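Local atomic coordinates of glycosylation Associate Protein 1 (Streptococcus agalactiae serotype V, PDB entry 6OYC), a protein that probably acts, in complex with the companion proteins Gap2 and Gap3, in the glycosylation and export of cell-surface adhesins through the accessory Sec system. Residues N58-L63 / L147-G152; N139-K144 / Y160-E165; S174-M179 / N193-I198; L251-F256 / S273-I278; S335-Y340 / K375-K380. All blocks are in the same frame, centred on the assembly; numbering follows the deposited sequence.

Contact 1: N58-L63 / L147-G152; sequences NLRYYL and LFDDRG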
# COMPACT_ATOMS: atom_id res chain seq x y z
N ASN A 58 -3.60 -2.04 -13.46
CA ASN A 58 -4.57 -2.41 -12.43
C ASN A 58 -5.05 -1.20 -11.64
O ASN A 58 -5.46 -1.33 -10.49
CB ASN A 58 -3.97 -3.44 -11.48
CG ASN A 58 -4.97 -4.46 -11.07
OD1 ASN A 58 -5.67 -5.02 -11.92
ND2 ASN A 58 -5.09 -4.70 -9.76
N LEU A 59 -5.03 -0.01 -12.27
CA LEU A 59 -5.24 1.23 -11.53
C LEU A 59 -6.66 1.31 -10.98
O LEU A 59 -6.87 1.81 -9.86
CB LEU A 59 -4.94 2.42 -12.43
CG LEU A 59 -5.17 3.82 -11.85
CD1 LEU A 59 -4.41 4.00 -10.55
CD2 LEU A 59 -4.75 4.89 -12.87
N ARG A 60 -7.65 0.82 -11.73
CA ARG A 60 -9.03 1.03 -11.29
C ARG A 60 -9.35 0.18 -10.06
O ARG A 60 -9.99 0.67 -9.12
CB ARG A 60 -9.99 0.78 -12.45
CG ARG A 60 -10.10 1.98 -13.45
CD ARG A 60 -9.81 1.59 -14.90
NE ARG A 60 -8.55 0.86 -15.04
CZ ARG A 60 -7.37 1.43 -15.26
NH1 ARG A 60 -7.27 2.75 -15.42
NH2 ARG A 60 -6.28 0.66 -15.33
N TYR A 61 -8.88 -1.07 -10.02
CA TYR A 61 -9.01 -1.84 -8.78
C TYR A 61 -8.22 -1.19 -7.67
O TYR A 61 -8.68 -1.14 -6.52
CB TYR A 61 -8.57 -3.29 -8.97
CG TYR A 61 -9.66 -4.13 -9.59
CD1 TYR A 61 -10.94 -4.18 -9.02
CD2 TYR A 61 -9.44 -4.83 -10.77
CE1 TYR A 61 -11.95 -4.93 -9.60
CE2 TYR A 61 -10.44 -5.57 -11.36
CZ TYR A 61 -11.69 -5.61 -10.77
OH TYR A 61 -12.67 -6.35 -11.36
N TYR A 62 -7.02 -0.70 -7.98
CA TYR A 62 -6.22 -0.06 -6.94
C TYR A 62 -7.00 1.08 -6.30
O TYR A 62 -7.12 1.15 -5.07
CB TYR A 62 -4.89 0.42 -7.52
CG TYR A 62 -3.88 0.88 -6.48
CD1 TYR A 62 -3.86 2.21 -6.05
CD2 TYR A 62 -2.93 -0.00 -5.95
CE1 TYR A 62 -2.93 2.65 -5.11
CE2 TYR A 62 -2.00 0.43 -5.00
CZ TYR A 62 -2.00 1.76 -4.59
OH TYR A 62 -1.08 2.21 -3.66
N LEU A 63 -7.58 1.97 -7.12
CA LEU A 63 -8.31 3.12 -6.59
C LEU A 63 -9.56 2.67 -5.87
O LEU A 63 -9.94 3.26 -4.85
CB LEU A 63 -8.68 4.09 -7.70
CG LEU A 63 -7.50 4.82 -8.38
CD1 LEU A 63 -8.00 5.73 -9.47
CD2 LEU A 63 -6.67 5.59 -7.36
N LEU A 147 0.32 -9.05 -19.97
CA LEU A 147 -0.16 -8.18 -18.90
C LEU A 147 -1.55 -7.67 -19.27
O LEU A 147 -1.71 -6.99 -20.29
CB LEU A 147 0.72 -6.95 -18.68
CG LEU A 147 2.02 -6.93 -17.90
CD1 LEU A 147 1.80 -7.42 -16.46
CD2 LEU A 147 3.09 -7.74 -18.65
N PHE A 148 -2.53 -7.97 -18.43
CA PHE A 148 -3.90 -7.57 -18.69
C PHE A 148 -4.25 -6.36 -17.85
O PHE A 148 -3.91 -6.31 -16.66
CB PHE A 148 -4.86 -8.73 -18.41
CG PHE A 148 -4.66 -9.89 -19.34
CD1 PHE A 148 -5.33 -9.94 -20.56
CD2 PHE A 148 -3.78 -10.93 -19.01
CE1 PHE A 148 -5.15 -11.01 -21.42
CE2 PHE A 148 -3.59 -11.99 -19.88
CZ PHE A 148 -4.27 -12.03 -21.09
N ASP A 149 -4.89 -5.38 -18.49
CA ASP A 149 -5.51 -4.26 -17.81
C ASP A 149 -6.75 -4.75 -17.07
O ASP A 149 -7.42 -5.69 -17.50
CB ASP A 149 -5.91 -3.20 -18.85
CG ASP A 149 -6.21 -1.82 -18.24
OD1 ASP A 149 -7.34 -1.62 -17.72
OD2 ASP A 149 -5.31 -0.93 -18.31
N ASP A 150 -7.06 -4.10 -15.94
CA ASP A 150 -8.26 -4.51 -15.22
C ASP A 150 -9.55 -4.14 -15.95
O ASP A 150 -10.62 -4.55 -15.52
CB ASP A 150 -8.28 -3.94 -13.80
CG ASP A 150 -8.36 -2.41 -13.75
OD1 ASP A 150 -9.06 -1.79 -14.58
OD2 ASP A 150 -7.75 -1.81 -12.83
N ARG A 151 -9.48 -3.37 -17.03
CA ARG A 151 -10.64 -3.19 -17.89
C ARG A 151 -10.84 -4.38 -18.84
O ARG A 151 -11.78 -4.37 -19.64
CB ARG A 151 -10.56 -1.86 -18.63
CG ARG A 151 -10.75 -0.65 -17.71
CD ARG A 151 -10.18 0.66 -18.28
NE ARG A 151 -8.73 0.63 -18.45
CZ ARG A 151 -7.97 1.72 -18.57
NH1 ARG A 151 -8.52 2.93 -18.54
NH2 ARG A 151 -6.65 1.60 -18.71
N GLY A 152 -9.99 -5.39 -18.76
CA GLY A 152 -10.16 -6.62 -19.51
C GLY A 152 -9.72 -6.58 -20.96
O GLY A 152 -10.36 -7.21 -21.80

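Contact 2: N139-K144 / Y160-E165; sequences NEQIAK and YDNGGE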
# COMPACT_ATOMS: atom_id res chain seq x y z
N ASN A 139 9.52 -24.64 -24.12
CA ASN A 139 10.61 -25.51 -23.67
C ASN A 139 10.96 -25.25 -22.22
O ASN A 139 12.13 -25.10 -21.87
CB ASN A 139 11.86 -25.35 -24.54
CG ASN A 139 11.61 -25.65 -25.99
OD1 ASN A 139 11.72 -24.77 -26.84
ND2 ASN A 139 11.29 -26.91 -26.28
N GLU A 140 9.94 -25.17 -21.36
CA GLU A 140 10.11 -25.02 -19.92
C GLU A 140 10.75 -23.69 -19.52
O GLU A 140 11.20 -23.54 -18.37
CB GLU A 140 10.95 -26.17 -19.34
CG GLU A 140 10.22 -27.49 -19.26
CD GLU A 140 9.00 -27.43 -18.37
OE1 GLU A 140 7.87 -27.54 -18.89
OE2 GLU A 140 9.18 -27.29 -17.14
N GLN A 141 10.81 -22.72 -20.42
CA GLN A 141 11.44 -21.45 -20.12
C GLN A 141 10.46 -20.35 -20.49
O GLN A 141 9.82 -20.43 -21.54
CB GLN A 141 12.77 -21.30 -20.89
CG GLN A 141 13.30 -19.88 -20.99
CD GLN A 141 14.64 -19.80 -21.72
OE1 GLN A 141 15.69 -20.01 -21.12
NE2 GLN A 141 14.60 -19.49 -23.02
N ILE A 142 10.33 -19.33 -19.62
CA ILE A 142 9.36 -18.28 -19.91
C ILE A 142 9.76 -17.58 -21.20
O ILE A 142 10.94 -17.32 -21.45
CB ILE A 142 9.19 -17.30 -18.74
CG1 ILE A 142 8.06 -16.31 -19.05
CG2 ILE A 142 10.50 -16.55 -18.39
CD1 ILE A 142 7.68 -15.44 -17.88
N ALA A 143 8.78 -17.36 -22.07
CA ALA A 143 9.02 -16.71 -23.35
C ALA A 143 8.39 -15.33 -23.41
O ALA A 143 9.02 -14.39 -23.92
CB ALA A 143 8.48 -17.57 -24.49
N LYS A 144 7.18 -15.18 -22.88
CA LYS A 144 6.55 -13.88 -22.83
C LYS A 144 5.57 -13.84 -21.66
O LYS A 144 5.11 -14.88 -21.17
CB LYS A 144 5.85 -13.54 -24.16
CG LYS A 144 5.13 -14.70 -24.81
CD LYS A 144 4.79 -14.40 -26.25
CE LYS A 144 4.25 -15.63 -26.98
NZ LYS A 144 4.28 -15.46 -28.47
N TYR A 160 10.91 -12.28 -23.61
CA TYR A 160 12.14 -12.75 -23.01
C TYR A 160 13.01 -13.42 -24.05
O TYR A 160 12.50 -13.97 -25.04
CB TYR A 160 11.86 -13.76 -21.86
CG TYR A 160 11.07 -13.20 -20.72
CD1 TYR A 160 9.68 -13.16 -20.76
CD2 TYR A 160 11.71 -12.71 -19.58
CE1 TYR A 160 8.94 -12.63 -19.69
CE2 TYR A 160 10.98 -12.18 -18.52
CZ TYR A 160 9.60 -12.15 -18.57
OH TYR A 160 8.89 -11.64 -17.51
N ASP A 161 14.32 -13.41 -23.84
CA ASP A 161 15.20 -14.31 -24.55
C ASP A 161 16.17 -14.91 -23.54
O ASP A 161 16.01 -14.75 -22.33
CB ASP A 161 15.90 -13.61 -25.73
CG ASP A 161 16.56 -12.30 -25.34
OD1 ASP A 161 16.92 -12.12 -24.16
OD2 ASP A 161 16.73 -11.45 -26.23
N ASN A 162 17.14 -15.68 -24.03
CA ASN A 162 18.27 -16.07 -23.20
C ASN A 162 19.07 -14.81 -22.89
O ASN A 162 19.54 -14.13 -23.81
CB ASN A 162 19.13 -17.12 -23.89
CG ASN A 162 18.31 -18.18 -24.60
OD1 ASN A 162 17.29 -18.63 -24.08
ND2 ASN A 162 18.76 -18.57 -25.79
N GLY A 163 19.20 -14.49 -21.61
CA GLY A 163 19.56 -13.14 -21.22
C GLY A 163 18.46 -12.41 -20.48
O GLY A 163 18.66 -11.25 -20.10
N GLY A 164 17.30 -13.05 -20.28
CA GLY A 164 16.21 -12.53 -19.48
C GLY A 164 15.23 -11.64 -20.23
O GLY A 164 14.87 -11.89 -21.39
N GLU A 165 14.79 -10.58 -19.54
CA GLU A 165 13.92 -9.59 -20.16
C GLU A 165 14.58 -9.00 -21.40
O GLU A 165 15.77 -8.66 -21.39
CB GLU A 165 13.58 -8.49 -19.16
CG GLU A 165 12.76 -9.03 -17.98
CD GLU A 165 12.32 -7.95 -17.01
OE1 GLU A 165 13.06 -6.95 -16.86
OE2 GLU A 165 11.25 -8.09 -16.39

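Contact 3: S174-M179 / N193-I198; sequences SGERIM and NPKKAI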
# COMPACT_ATOMS: atom_id res chain seq x y z
N SER A 174 -7.20 -2.29 -29.43
CA SER A 174 -7.28 -2.97 -30.71
C SER A 174 -6.22 -4.04 -30.88
O SER A 174 -6.33 -4.86 -31.81
CB SER A 174 -7.11 -1.97 -31.85
OG SER A 174 -5.76 -1.55 -31.87
N GLY A 175 -5.20 -4.05 -30.02
CA GLY A 175 -4.05 -4.91 -30.20
C GLY A 175 -2.88 -4.25 -30.90
O GLY A 175 -1.77 -4.81 -30.88
N GLU A 176 -3.09 -3.08 -31.52
CA GLU A 176 -2.00 -2.38 -32.20
C GLU A 176 -0.92 -1.95 -31.21
O GLU A 176 -1.21 -1.42 -30.13
CB GLU A 176 -2.53 -1.14 -32.93
CG GLU A 176 -1.47 -0.51 -33.84
CD GLU A 176 -1.95 0.73 -34.58
OE1 GLU A 176 -2.92 1.38 -34.11
OE2 GLU A 176 -1.35 1.05 -35.63
N ARG A 177 0.34 -2.15 -31.59
CA ARG A 177 1.45 -1.73 -30.75
C ARG A 177 1.65 -0.22 -30.83
O ARG A 177 1.82 0.33 -31.91
CB ARG A 177 2.73 -2.45 -31.17
CG ARG A 177 3.90 -2.11 -30.25
CD ARG A 177 5.05 -3.03 -30.49
NE ARG A 177 5.71 -2.76 -31.75
CZ ARG A 177 6.10 -3.70 -32.60
NH1 ARG A 177 5.91 -4.97 -32.30
NH2 ARG A 177 6.70 -3.36 -33.75
N ILE A 178 1.64 0.44 -29.67
CA ILE A 178 1.94 1.87 -29.65
C ILE A 178 3.42 2.12 -29.49
O ILE A 178 3.98 2.99 -30.16
CB ILE A 178 1.15 2.58 -28.54
CG1 ILE A 178 -0.35 2.34 -28.72
CG2 ILE A 178 1.48 4.05 -28.56
CD1 ILE A 178 -0.90 2.87 -29.99
N MET A 179 4.09 1.37 -28.62
CA MET A 179 5.51 1.58 -28.42
C MET A 179 6.14 0.31 -27.87
O MET A 179 5.47 -0.52 -27.26
CB MET A 179 5.79 2.77 -27.49
CG MET A 179 5.29 2.52 -26.08
SD MET A 179 5.59 3.85 -24.93
CE MET A 179 4.76 3.20 -23.49
N ASN A 193 5.70 3.47 -32.40
CA ASN A 193 5.10 3.07 -33.66
C ASN A 193 5.09 4.25 -34.64
O ASN A 193 4.40 5.25 -34.38
CB ASN A 193 3.67 2.59 -33.45
CG ASN A 193 3.03 2.04 -34.72
OD1 ASN A 193 3.44 2.38 -35.84
ND2 ASN A 193 2.03 1.16 -34.57
N PRO A 194 5.77 4.14 -35.79
CA PRO A 194 5.86 5.30 -36.70
C PRO A 194 4.52 5.83 -37.15
O PRO A 194 4.39 7.03 -37.44
CB PRO A 194 6.68 4.76 -37.88
CG PRO A 194 7.38 3.53 -37.34
CD PRO A 194 6.48 2.96 -36.28
N LYS A 195 3.49 4.97 -37.20
CA LYS A 195 2.15 5.43 -37.55
C LYS A 195 1.51 6.29 -36.47
O LYS A 195 0.46 6.88 -36.73
CB LYS A 195 1.25 4.24 -37.84
CG LYS A 195 1.62 3.55 -39.13
CD LYS A 195 1.05 2.16 -39.19
CE LYS A 195 0.32 1.97 -40.51
NZ LYS A 195 1.22 2.31 -41.65
N LYS A 196 2.12 6.38 -35.30
CA LYS A 196 1.62 7.21 -34.21
C LYS A 196 2.52 8.40 -33.94
O LYS A 196 2.21 9.20 -33.06
CB LYS A 196 1.48 6.37 -32.93
CG LYS A 196 0.68 5.09 -33.12
CD LYS A 196 -0.76 5.40 -33.49
CE LYS A 196 -1.55 4.12 -33.59
NZ LYS A 196 -3.03 4.36 -33.56
N ALA A 197 3.63 8.54 -34.70
CA ALA A 197 4.61 9.60 -34.46
C ALA A 197 3.98 10.98 -34.40
O ALA A 197 4.52 11.88 -33.74
CB ALA A 197 5.70 9.60 -35.53
N ILE A 198 2.87 11.17 -35.10
CA ILE A 198 2.07 12.39 -35.00
C ILE A 198 1.90 12.89 -33.56
O ILE A 198 2.07 14.07 -33.27
CB ILE A 198 0.71 12.15 -35.69
CG1 ILE A 198 -0.03 13.46 -35.91
CG2 ILE A 198 -0.14 11.09 -35.00
CD1 ILE A 198 0.76 14.37 -36.75

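Contact 4: L251-F256 / S273-I278; sequences LILSVF and SRADAI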
# COMPACT_ATOMS: atom_id res chain seq x y z
N LEU A 251 2.10 25.02 -5.36
CA LEU A 251 2.78 23.76 -5.16
C LEU A 251 2.80 23.41 -3.69
O LEU A 251 3.17 24.25 -2.86
CB LEU A 251 4.21 23.83 -5.71
CG LEU A 251 5.10 22.60 -5.49
CD1 LEU A 251 4.53 21.37 -6.20
CD2 LEU A 251 6.50 22.89 -5.99
N ILE A 252 2.40 22.18 -3.37
CA ILE A 252 2.54 21.60 -2.04
C ILE A 252 3.36 20.31 -2.15
O ILE A 252 3.03 19.42 -2.96
CB ILE A 252 1.18 21.31 -1.38
CG1 ILE A 252 0.41 22.61 -1.13
CG2 ILE A 252 1.35 20.56 -0.06
CD1 ILE A 252 -1.07 22.38 -0.95
N LEU A 253 4.42 20.21 -1.36
CA LEU A 253 5.24 19.01 -1.31
C LEU A 253 4.80 18.15 -0.13
O LEU A 253 4.68 18.65 0.99
CB LEU A 253 6.71 19.36 -1.16
CG LEU A 253 7.46 19.80 -2.41
CD1 LEU A 253 8.91 20.18 -2.05
CD2 LEU A 253 7.44 18.67 -3.43
N SER A 254 4.59 16.85 -0.36
CA SER A 254 4.17 15.93 0.69
C SER A 254 5.31 14.97 1.02
O SER A 254 5.77 14.22 0.15
CB SER A 254 2.91 15.15 0.30
OG SER A 254 2.53 14.26 1.35
N VAL A 255 5.76 14.99 2.27
CA VAL A 255 6.85 14.17 2.75
C VAL A 255 6.26 13.05 3.60
O VAL A 255 5.52 13.30 4.56
CB VAL A 255 7.86 15.02 3.55
CG1 VAL A 255 8.84 14.12 4.33
CG2 VAL A 255 8.60 15.97 2.64
N PHE A 256 6.58 11.80 3.26
CA PHE A 256 6.00 10.62 3.91
C PHE A 256 7.13 9.72 4.38
O PHE A 256 7.90 9.20 3.56
CB PHE A 256 5.08 9.88 2.94
CG PHE A 256 4.24 8.82 3.60
CD1 PHE A 256 3.43 9.14 4.68
CD2 PHE A 256 4.26 7.51 3.13
CE1 PHE A 256 2.64 8.16 5.29
CE2 PHE A 256 3.48 6.52 3.74
CZ PHE A 256 2.66 6.85 4.82
N SER A 273 12.43 25.08 -1.84
CA SER A 273 12.25 26.51 -2.05
C SER A 273 11.13 26.80 -3.03
O SER A 273 10.62 27.93 -3.05
CB SER A 273 13.55 27.17 -2.53
OG SER A 273 13.83 26.79 -3.86
N ARG A 274 10.71 25.82 -3.82
CA ARG A 274 9.59 26.03 -4.73
C ARG A 274 8.24 25.68 -4.12
O ARG A 274 7.21 25.93 -4.75
CB ARG A 274 9.82 25.23 -6.03
CG ARG A 274 10.76 25.96 -6.98
CD ARG A 274 11.34 25.07 -8.05
NE ARG A 274 12.21 25.84 -8.94
CZ ARG A 274 13.49 26.11 -8.69
NH1 ARG A 274 14.08 25.65 -7.60
NH2 ARG A 274 14.20 26.81 -9.56
N ALA A 275 8.21 25.12 -2.92
CA ALA A 275 6.94 24.76 -2.31
C ALA A 275 6.25 25.99 -1.73
O ALA A 275 6.89 26.81 -1.06
CB ALA A 275 7.15 23.72 -1.22
N ASP A 276 4.95 26.12 -1.97
CA ASP A 276 4.18 27.08 -1.19
C ASP A 276 3.86 26.55 0.20
O ASP A 276 3.67 27.36 1.12
CB ASP A 276 2.89 27.45 -1.94
CG ASP A 276 3.16 28.12 -3.28
OD1 ASP A 276 3.55 29.31 -3.28
OD2 ASP A 276 3.02 27.45 -4.34
N ALA A 277 3.81 25.23 0.38
CA ALA A 277 3.66 24.61 1.70
C ALA A 277 4.19 23.19 1.65
O ALA A 277 4.28 22.58 0.58
CB ALA A 277 2.20 24.62 2.19
N ILE A 278 4.55 22.66 2.82
CA ILE A 278 5.03 21.30 2.96
C ILE A 278 4.14 20.57 3.96
O ILE A 278 3.80 21.13 5.01
CB ILE A 278 6.50 21.25 3.40
CG1 ILE A 278 7.39 21.92 2.35
CG2 ILE A 278 6.94 19.82 3.61
CD1 ILE A 278 8.69 22.42 2.88

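Contact 5: S335-Y340 / K375-K380; sequences SLTSLY and KVFDQK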
# COMPACT_ATOMS: atom_id res chain seq x y z
N SER A 335 6.32 -13.56 26.30
CA SER A 335 4.98 -13.05 26.01
C SER A 335 3.91 -14.10 26.32
O SER A 335 2.90 -13.79 26.95
CB SER A 335 4.88 -12.61 24.55
OG SER A 335 5.73 -11.51 24.29
N LEU A 336 4.12 -15.35 25.88
CA LEU A 336 3.17 -16.41 26.18
C LEU A 336 2.94 -16.55 27.67
O LEU A 336 1.81 -16.80 28.11
CB LEU A 336 3.67 -17.74 25.63
CG LEU A 336 3.67 -17.88 24.11
CD1 LEU A 336 4.11 -19.29 23.77
CD2 LEU A 336 2.29 -17.56 23.55
N THR A 337 4.00 -16.41 28.47
CA THR A 337 3.85 -16.58 29.91
C THR A 337 2.86 -15.57 30.47
O THR A 337 1.96 -15.94 31.23
CB THR A 337 5.22 -16.44 30.58
OG1 THR A 337 6.02 -17.57 30.23
CG2 THR A 337 5.08 -16.38 32.08
N SER A 338 2.99 -14.31 30.08
CA SER A 338 2.09 -13.31 30.63
C SER A 338 0.69 -13.45 30.06
O SER A 338 -0.29 -13.20 30.76
CB SER A 338 2.63 -11.90 30.37
OG SER A 338 3.65 -11.58 31.29
N LEU A 339 0.58 -13.86 28.79
CA LEU A 339 -0.74 -14.03 28.18
C LEU A 339 -1.51 -15.14 28.88
O LEU A 339 -2.71 -14.99 29.14
CB LEU A 339 -0.61 -14.33 26.68
CG LEU A 339 -0.13 -13.19 25.76
CD1 LEU A 339 0.19 -13.73 24.36
CD2 LEU A 339 -1.13 -12.05 25.70
N TYR A 340 -0.83 -16.25 29.19
CA TYR A 340 -1.42 -17.31 30.01
C TYR A 340 -1.99 -16.76 31.32
O TYR A 340 -3.14 -17.02 31.67
CB TYR A 340 -0.37 -18.38 30.27
CG TYR A 340 -0.91 -19.64 30.92
CD1 TYR A 340 -1.73 -20.51 30.21
CD2 TYR A 340 -0.59 -19.97 32.23
CE1 TYR A 340 -2.23 -21.67 30.79
CE2 TYR A 340 -1.08 -21.13 32.82
CZ TYR A 340 -1.90 -21.96 32.10
OH TYR A 340 -2.39 -23.11 32.67
N LYS A 375 2.31 -25.75 23.53
CA LYS A 375 2.10 -27.12 23.97
C LYS A 375 2.49 -27.31 25.43
O LYS A 375 1.81 -28.02 26.18
CB LYS A 375 2.90 -28.08 23.09
CG LYS A 375 2.07 -29.14 22.38
CD LYS A 375 2.93 -29.94 21.39
CE LYS A 375 2.08 -30.64 20.33
NZ LYS A 375 2.90 -31.50 19.43
N VAL A 376 3.56 -26.64 25.86
CA VAL A 376 4.11 -26.84 27.19
C VAL A 376 3.18 -26.35 28.29
O VAL A 376 3.31 -26.76 29.45
CB VAL A 376 5.49 -26.17 27.28
CG1 VAL A 376 6.18 -26.49 28.60
CG2 VAL A 376 6.36 -26.61 26.10
N PHE A 377 2.22 -25.48 27.98
CA PHE A 377 1.32 -25.07 29.05
C PHE A 377 0.27 -26.12 29.36
O PHE A 377 -0.45 -25.97 30.36
CB PHE A 377 0.66 -23.74 28.72
CG PHE A 377 1.61 -22.58 28.75
CD1 PHE A 377 2.53 -22.40 27.74
CD2 PHE A 377 1.59 -21.69 29.80
CE1 PHE A 377 3.41 -21.34 27.76
CE2 PHE A 377 2.47 -20.62 29.83
CZ PHE A 377 3.38 -20.44 28.81
N ASP A 378 0.16 -27.17 28.54
CA ASP A 378 -0.62 -28.35 28.88
C ASP A 378 -2.12 -28.05 29.00
O ASP A 378 -2.85 -28.75 29.71
CB ASP A 378 -0.06 -28.97 30.17
CG ASP A 378 -0.74 -30.24 30.57
OD1 ASP A 378 -0.86 -31.14 29.71
OD2 ASP A 378 -1.17 -30.33 31.75
N GLN A 379 -2.61 -27.03 28.30
CA GLN A 379 -3.98 -26.55 28.48
C GLN A 379 -4.64 -26.24 27.15
O GLN A 379 -4.09 -25.49 26.34
CB GLN A 379 -3.99 -25.30 29.37
CG GLN A 379 -3.76 -25.60 30.83
CD GLN A 379 -4.98 -25.30 31.66
OE1 GLN A 379 -6.01 -25.97 31.54
NE2 GLN A 379 -4.89 -24.28 32.51
N LYS A 380 -5.84 -26.80 26.94
CA LYS A 380 -6.46 -26.79 25.62
C LYS A 380 -6.93 -25.39 25.22
O LYS A 380 -6.92 -25.06 24.02
CB LYS A 380 -7.61 -27.80 25.57
CG LYS A 380 -8.20 -27.96 24.16
CD LYS A 380 -8.03 -29.37 23.61
CE LYS A 380 -8.76 -29.54 22.27
NZ LYS A 380 -7.86 -29.52 21.07

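Contact 1: N58-L63 / L147-G152
The guanidinium of Arg60 lies flat on that of Arg151, centres 3.4 Å apart and planes 5° from parallel, while Asp150 OD1 sits at the Arg60 edge, in plane. This salt-bridge network joins the first turn of helix 59-65 to the turn 149-152 that follows strand 141-148, where an Asx turn places Arg151. Asp149 probably offsets the repulsion of the two like charges: Arg151 grips it side-on, NE to OD1 and NH2 to OD2, and Asp149 OD1 also lies near Arg60 NH2, well out of the Arg60 guanidinium plane, a bridge of charges alone. Asp78 carries further negative charge to Arg151 NH1. Asp150 CG stands between its backbone N and carbonyl carbon (chi1 64°). The carboxylate lies at the start of the helix, where the helix dipole probably steadies its charge. Asp150 OD2 accepts from Tyr61 N at 3.1 Å and weakly from Arg60 N. Asp150 CB meets Tyr61 CD2 at 3.4 Å. The straight bond from Arg60 NE to Asp150 OD1, 2.7 Å long, reaches the syn side of the carboxylate.

Contact 2: N139-K144 / Y160-E165
Tyr160 leans across Ile142 and can be followed outward from its backbone. CB lies 3.6 Å from Ala143 O, the same oxygen that accepts the Tyr160 N hydrogen bond at 2.8 Å. With CG anti to the carbonyl carbon (chi1 -62°), the ring begins beside the backbone N; Ala143 O and Lys144 CA lie at its edge, near CD1. Ile142 CG2 stands over the centre of one face in a CH-pi contact, 4.1 Å from the centroid and 8° off the normal. Farther out, CE1 touches Ile142 CD1 at 3.6 Å, and the same methyl is 4.0 Å from the Tyr160 hydroxyl OH. At the solvent-facing end, Gln141 stretches an extended chain across to Asn162, and NE2 gives OD1 a 3.0 Å bond nearly along the C=O axis, tying the strand to the type II turn 161-164. Ala143 and Lys144 both face Tyr136 on the other neighbouring strand, a classic beta bulge near the open end of the hairpin 141-161 in an antiparallel meander.

Contact 3: S174-M179 / N193-I198
A largely polar contact, with Asn193 and Lys196 on one side and Glu176 to Ile178 on the other, joins the beginning of strand 177-182 to the 3-10 segment that follows strand 190-192, near one end of the large antiparallel sheet. Asn193 holds the strand at two successive carbonyls. Its backbone N reaches Ile178 O at 2.9 Å. Its CG is anti to the backbone N (chi1 -175°), and Asn193 ND2 meets Arg177 O at 2.8 Å, nearly straight on to the carbonyl and in the amide's own plane. The other end of the amide, OD1, accepts from Lys195 N in an Asx turn, the donor lying above the carbonyl plane. Bonds at both ends of the amide limit its rotation, at the residue just before the 3-10 segment. On the strand, Ile178 and Met179 both face Tyr170, a classic beta bulge at the edge shared with strand 164-171. Glu176, its chain extended beyond CG, and Lys196, bent at chi2 (-64°), reach toward each other tip to tip; the salt bridge from Glu176 OE1 to Lys196 NZ measures 3.0 Å, and its hydrogen bond is weak. Glu82 pairs with the same ammonium, which therefore has two carboxylate partners. Next to the salt bridge, Ile178 CD1 packs against Lys196 CE at 3.9 Å, and the isoleucine continues onto Ile80 of helix 76-80.

Contact 4: L251-F256 / S273-I278
Leu253 and Ala275 meet at the apolar centre, CD1 to CB at 4.0 Å, on the sheet face that also carries Ile278. The leucine CG is anti to the carbonyl carbon (chi1 -79°) and itself lies close to the same alanine methyl. Leu253 CB is 4.4 Å from Ile278 CG1, and Val255 CG2 extends this layer to Ile278 CG2. On the other face, Ile252 CG1 meets Ala277 CB. Helix 269-273 approaches the first face, with Leu272 against Leu253. Strands 250-255 and 277-280 run parallel and are joined through helices 262-267 and 269-273, a beta-alpha-beta crossover within the seven-stranded parallel sheet of a Rossmann-like domain, consistent with the GT-B relationship of the family. Between the strands, Leu253 N donates to Ala277 O at 3.1 Å, in the carbonyl plane; Ile252 CA also approaches that oxygen in a CA-H...O contact, and Ile278 CA does the same to Leu253 O. Toward the beginning of the pairing, Leu251 CD2 rests 3.4 Å from Arg274 O. Asp276 bonds both the N and the O of Leu251: its backbone N gives a 2.7 Å bond to Leu251 O, while its OD2 takes Leu251 N at 2.8 Å on the anti lone pair. The Leu251 O atom is shared, since Ala277 N also points to it, weakly, from 3.4 Å.

Contact 5: S335-Y340 / K375-K380
Aromatic packing dominates, with Phe377 CD2 over one face of the Tyr340 ring. This atom stands 3.4 Å above the tyrosine plane, offset toward the rim and nearest Tyr340 CG. The planes are inclined at 49° and the centroids lie 4.8 Å apart, an oblique pair. The two side chains slide past each other in opposite directions, and Phe377 CE2 lies 3.6 Å from Tyr340 CB. Apolar contacts continue at the far end of the phenylalanine: Phe377 CZ touches Leu336 CB at 4.2 Å, and Thr337 CA lies at the ring edge. Tyr340 CG is anti to its backbone N (chi1 -171°); the ring extends from helix 329-344 to the residues of the type I turn 375-378 beside helix 360-375. In this Rossmann-like domain, consistent with the GT-B relationship of the family, the contact joins helix 329-344 to the loop after helix 360-375, beside the six-stranded parallel sheet. Phe382 adds a third ring, meeting Tyr340 edge-to-face and also touching Phe377 and Leu336. The polar part is a single hydrogen bond across the tip of the tyrosine: Gln379, bent at chi2, crosses it at about a right angle and gives NE2 to Tyr340 OH at 2.8 Å, almost straight and with the oxygen in the amide plane.

Overall arrangement
From the N terminus, the chain forms the first strands of a seven-stranded parallel sheet, then makes an excursion into a ten-stranded antiparallel sheet. Contact 1 closes the loop from helix 59-65 to the turn after strand 141-148, joining the two parts. Contact 2 opens inside that loop and closes beyond it, so the two cross and share strand 141-148. Contact 3 follows in series, closing the loop from strand 177-182 to the segment after strand 190-192 of the same sheet. The chain then returns to the parallel sheet, where contact 4 closes one crossover. Contact 5 closes the loop from helix 329-344 to the segment after helix 360-375, in the second domain with its six-stranded parallel sheet, its centre about 65 Å from that of contact 3.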